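Local coordinates for protein glutathione S-transferase delta (Bombyx mori, PDB 3VK9) that probably catalyses the conjugation of glutathione to electrophilic compounds, as expected of a delta-class glutathione transferase, and works as a homodimer, at residues Y148-P152 with N153-A157; E186-K189 with S190-G194. One frame throughout, in Å; residues are numbered along the deposited sequence.

Interaction 1: residues Y148-P152 with N153-A157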
loop_
_atom_site.group_PDB
_atom_site.type_symbol
_atom_site.label_atom_id
_atom_site.label_comp_id
_atom_site.label_asym_id
_atom_site.label_seq_id
_atom_site.Cartn_x
_atom_site.Cartn_y
_atom_site.Cartn_z
ATOM N N TYR A 148 -17.985 3.958 10.302
ATOM C CA TYR A 148 -17.046 4.022 9.190
ATOM C C TYR A 148 -15.798 3.236 9.541
ATOM O O TYR A 148 -15.628 2.793 10.671
ATOM C CB TYR A 148 -16.694 5.481 8.869
ATOM C CG TYR A 148 -17.849 6.290 8.315
ATOM C CD1 TYR A 148 -18.305 6.079 7.017
ATOM C CD2 TYR A 148 -18.488 7.261 9.086
ATOM C CE1 TYR A 148 -19.358 6.810 6.495
ATOM C CE2 TYR A 148 -19.557 8.014 8.569
ATOM C CZ TYR A 148 -19.986 7.774 7.267
ATOM O OH TYR A 148 -21.034 8.493 6.717
ATOM N N VAL A 149 -14.911 3.078 8.569
ATOM C CA VAL A 149 -13.831 2.111 8.691
ATOM C C VAL A 149 -12.627 2.687 9.448
ATOM O O VAL A 149 -11.787 1.945 9.953
ATOM C CB VAL A 149 -13.423 1.560 7.294
ATOM C CG1 VAL A 149 -12.478 2.528 6.580
ATOM C CG2 VAL A 149 -12.803 0.172 7.415
ATOM N N ALA A 150 -12.546 4.008 9.533
ATOM C CA ALA A 150 -11.399 4.631 10.195
ATOM C C ALA A 150 -11.832 5.861 10.988
ATOM O O ALA A 150 -11.407 6.994 10.729
ATOM C CB ALA A 150 -10.321 4.981 9.182
ATOM N N GLY A 151 -12.692 5.626 11.962
ATOM C CA GLY A 151 -13.116 6.700 12.828
ATOM C C GLY A 151 -14.577 7.022 12.628
ATOM O O GLY A 151 -15.269 6.351 11.859
ATOM N N PRO A 152 -15.051 8.058 13.323
ATOM C CA PRO A 152 -16.467 8.428 13.308
ATOM C C PRO A 152 -16.925 9.115 12.015
ATOM O O PRO A 152 -18.120 9.173 11.777
ATOM C CB PRO A 152 -16.586 9.381 14.506
ATOM C CG PRO A 152 -15.212 9.957 14.670
ATOM C CD PRO A 152 -14.280 8.835 14.317
ATOM N N ASN A 153 -16.009 9.621 11.198
ATOM C CA ASN A 153 -16.418 10.304 9.971
ATOM C C ASN A 153 -16.054 9.521 8.715
ATOM O O ASN A 153 -15.160 8.673 8.735
ATOM C CB ASN A 153 -15.779 11.685 9.908
ATOM C CG ASN A 153 -15.881 12.423 11.224
ATOM O OD1 ASN A 153 -16.974 12.592 11.754
ATOM N ND2 ASN A 153 -14.742 12.846 11.769
ATOM N N LEU A 154 -16.745 9.822 7.621
ATOM C CA LEU A 154 -16.336 9.341 6.309
ATOM C C LEU A 154 -14.898 9.814 6.029
ATOM O O LEU A 154 -14.571 10.983 6.249
ATOM C CB LEU A 154 -17.272 9.887 5.238
ATOM C CG LEU A 154 -17.006 9.423 3.800
ATOM C CD1 LEU A 154 -17.631 8.056 3.571
ATOM C CD2 LEU A 154 -17.544 10.443 2.808
ATOM N N THR A 155 -14.040 8.909 5.570
ATOM C CA THR A 155 -12.662 9.297 5.201
ATOM C C THR A 155 -12.236 8.712 3.852
ATOM O O THR A 155 -12.911 7.850 3.288
ATOM C CB THR A 155 -11.629 8.868 6.260
ATOM O OG1 THR A 155 -11.531 7.436 6.286
ATOM C CG2 THR A 155 -12.016 9.388 7.659
ATOM N N VAL A 156 -11.105 9.179 3.333
ATOM C CA VAL A 156 -10.593 8.624 2.102
ATOM C C VAL A 156 -10.397 7.106 2.204
ATOM O O VAL A 156 -10.347 6.426 1.179
ATOM C CB VAL A 156 -9.273 9.311 1.669
ATOM C CG1 VAL A 156 -9.555 10.728 1.195
ATOM C CG2 VAL A 156 -8.266 9.300 2.822
ATOM N N ALA A 157 -10.271 6.578 3.426
ATOM C CA ALA A 157 -10.194 5.130 3.610
ATOM C C ALA A 157 -11.493 4.417 3.218
ATOM O O ALA A 157 -11.456 3.372 2.578
ATOM C CB ALA A 157 -9.795 4.773 5.043
HETATM O O HOH W 1 -13.403 6.445 8.087
HETATM O O HOH W 2 -13.134 9.487 10.967
#
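Tyr-148 lies across the peptide that enters Leu-154, a local contact in the turn that leads into helix 156-167 of the helical domain. The ring turns one face to Leu-154: the backbone N sits 3.4 Å above its plane, offset toward the rim, and CB makes a CH-pi contact 4.2 Å from the centroid. Because CG stands anti to the carbonyl carbon, at chi1 -67°, the ring folds over the returning chain, where CE1 also meets Leu-154 CD1 at 3.6 Å. The flat ring suits the place by covering Leu-154, and the hydroxyl at its far end bonds to Thr-191 OG1. An alanine here would probably bare one flank of Leu-154 and deprive the Thr-191 hydroxyl of this mate.

Polar groups inside the turn are joined by water. One water accepts a hydrogen bond from Ala-150 N (3.0 Å to the water oxygen) and from Thr-155 OG1, and donates one to Asn-153 O; a second links Ala-150 O to Asn-153 N. Gly-151, with phi 113°, adopts a backbone shape that would jam a side chain against the preceding carbonyl. Thr-155 is the N-cap: its OG1 accepts from Ala-157 N (3.2 Å), while Asp-158 OD2 accepts from Thr-155 N, an arrangement consistent with the N-capping box of the glutathione transferase fold. The small Ala-157 lets Val-149 CG1 approach its CB to 3.8 Å.

Asp-158 OD1 accepts from Val-149 N, joining the turn to its helix. Around it, Ala-150 and Ala-157 pack on Arg-98 of helix 89-119, and Tyr-148 and Val-149 rest on helix 179-191.

Interaction 2: residues E186-K189 with S190-G194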
loop_
_atom_site.group_PDB
_atom_site.type_symbol
_atom_site.label_atom_id
_atom_site.label_comp_id
_atom_site.label_asym_id
_atom_site.label_seq_id
_atom_site.Cartn_x
_atom_site.Cartn_y
_atom_site.Cartn_z
ATOM N N GLU A 186 -23.730 0.031 2.790
ATOM C CA GLU A 186 -24.923 0.847 2.627
ATOM C C GLU A 186 -24.729 2.282 3.106
ATOM O O GLU A 186 -25.143 3.220 2.440
ATOM C CB GLU A 186 -26.119 0.229 3.355
ATOM C CG GLU A 186 -27.375 1.063 3.195
ATOM C CD GLU A 186 -28.546 0.536 3.985
ATOM O OE1 GLU A 186 -28.331 -0.248 4.937
ATOM O OE2 GLU A 186 -29.683 0.923 3.660
ATOM N N THR A 187 -24.107 2.447 4.268
ATOM C CA THR A 187 -23.868 3.777 4.815
ATOM C C THR A 187 -23.048 4.632 3.846
ATOM O O THR A 187 -23.364 5.790 3.583
ATOM C CB THR A 187 -23.093 3.716 6.166
ATOM O OG1 THR A 187 -23.834 2.961 7.132
ATOM C CG2 THR A 187 -22.837 5.125 6.710
ATOM N N VAL A 188 -21.985 4.052 3.312
ATOM C CA VAL A 188 -21.095 4.817 2.449
ATOM C C VAL A 188 -21.795 5.172 1.132
ATOM O O VAL A 188 -21.726 6.308 0.680
ATOM C CB VAL A 188 -19.758 4.110 2.258
ATOM C CG1 VAL A 188 -18.905 4.825 1.199
ATOM C CG2 VAL A 188 -19.017 4.075 3.604
ATOM N N LYS A 189 -22.529 4.220 0.569
ATOM C CA LYS A 189 -23.321 4.473 -0.633
ATOM C C LYS A 189 -24.216 5.703 -0.476
ATOM O O LYS A 189 -24.351 6.510 -1.399
ATOM C CB LYS A 189 -24.206 3.262 -0.940
ATOM C CG LYS A 189 -23.516 2.126 -1.659
ATOM C CD LYS A 189 -24.361 0.873 -1.550
ATOM C CE LYS A 189 -24.426 0.092 -2.848
ATOM N NZ LYS A 189 -25.453 -0.990 -2.699
ATOM N N SER A 190 -24.831 5.840 0.698
ATOM C CA SER A 190 -25.805 6.897 0.947
ATOM C C SER A 190 -25.188 8.174 1.503
ATOM O O SER A 190 -25.888 9.170 1.701
ATOM C CB SER A 190 -26.878 6.408 1.924
ATOM O OG SER A 190 -27.207 5.062 1.667
ATOM N N THR A 191 -23.892 8.149 1.786
ATOM C CA THR A 191 -23.268 9.340 2.368
ATOM C C THR A 191 -22.100 9.926 1.577
ATOM O O THR A 191 -21.781 11.108 1.721
ATOM C CB THR A 191 -22.866 9.134 3.852
ATOM O OG1 THR A 191 -22.039 7.976 3.982
ATOM C CG2 THR A 191 -24.114 8.972 4.730
ATOM N N ALA A 192 -21.462 9.115 0.739
ATOM C CA ALA A 192 -20.397 9.636 -0.105
ATOM C C ALA A 192 -20.996 10.506 -1.216
ATOM O O ALA A 192 -21.761 10.017 -2.041
ATOM C CB ALA A 192 -19.574 8.495 -0.695
ATOM N N PRO A 193 -20.659 11.808 -1.238
ATOM C CA PRO A 193 -21.197 12.658 -2.309
ATOM C C PRO A 193 -20.875 12.080 -3.704
ATOM O O PRO A 193 -19.768 11.576 -3.918
ATOM C CB PRO A 193 -20.456 13.985 -2.101
ATOM C CG PRO A 193 -20.097 13.998 -0.646
ATOM C CD PRO A 193 -19.783 12.553 -0.314
ATOM N N GLY A 194 -21.840 12.136 -4.620
ATOM C CA GLY A 194 -21.629 11.737 -6.003
ATOM C C GLY A 194 -21.281 10.273 -6.214
ATOM O O GLY A 194 -20.664 9.913 -7.218
#
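Peptide carbonyls are the flat groups here, and Glu-186 O is approached by Ser-190 from opposite faces of its plane. Ser-190 N bonds to that oxygen at 3.2 Å from one face; the bond from Ser-190 OG, at 2.9 Å from the other, belongs to one of two modelled conformers and is therefore less certain. Each donor is tilted from the plane. The plane of Val-188 O is used differently. Ala-192 N lies in it, 2.8 Å from the oxygen with a nearly straight N-H (165°), whereas Thr-191 N comes from above, at 3.1 Å. One carbonyl thus accepts one alpha-type (i+4) and one 3-10-type (i+3) bond.

At Thr-187 O the donor is a side chain. Thr-191 OG1 reaches it at 2.6 Å, standing 43° out of the carbonyl plane rather than on a lone pair. The bond depends on chi1 of 54°, which sets OG1 between the backbone N and the carbonyl carbon and turns it back over the preceding turn. Thr-191 OG1 also lies 4.0 Å from Thr-187 CG2. Thr-187 OG1 in turn bonds to Arg-183 O, also four residues back, but from a different rotamer. Short hydroxyl residues suit these positions because they can donate a hydrogen bond to a backbone carbonyl one turn earlier, on an exposed or partly exposed flank.

The inner flank is apolar: Val-188 CG1 approaches Ala-192 CB at 4.2 Å, and these two face Ile-162 and Leu-159 of helix 156-167. Pro-193 has no amide hydrogen to continue the helical hydrogen bonding, and Gly-194, with positive phi, is the N-cap of helix 195-213. The arrangement is that of the weakly bonded C-terminal end of helix 179-191, with a short link to helix 195-213.

Overall arrangement
Along the chain from the N terminus, interaction 1 comes first: 148-157 folds the connection after helix 126-142 into the start of helix 156-167. Interaction 2 follows in series, neither nested in the first nor crossing it, at the far end of the next helix, 179-191, where 186-194 turns toward helix 195-213. Their centres lie about 12 Å apart, and they meet directly. Tyr-148 OH lies 3.0 Å from Thr-191 OG1, a probable hydrogen bond. Leu-154 CD2 comes within 4.2 Å of Ala-192 CA, and Tyr-148 CE1 within 4.0 Å of Val-188 CG2. The beginning of one helix is thereby joined to the end of the next within the C-terminal helical domain.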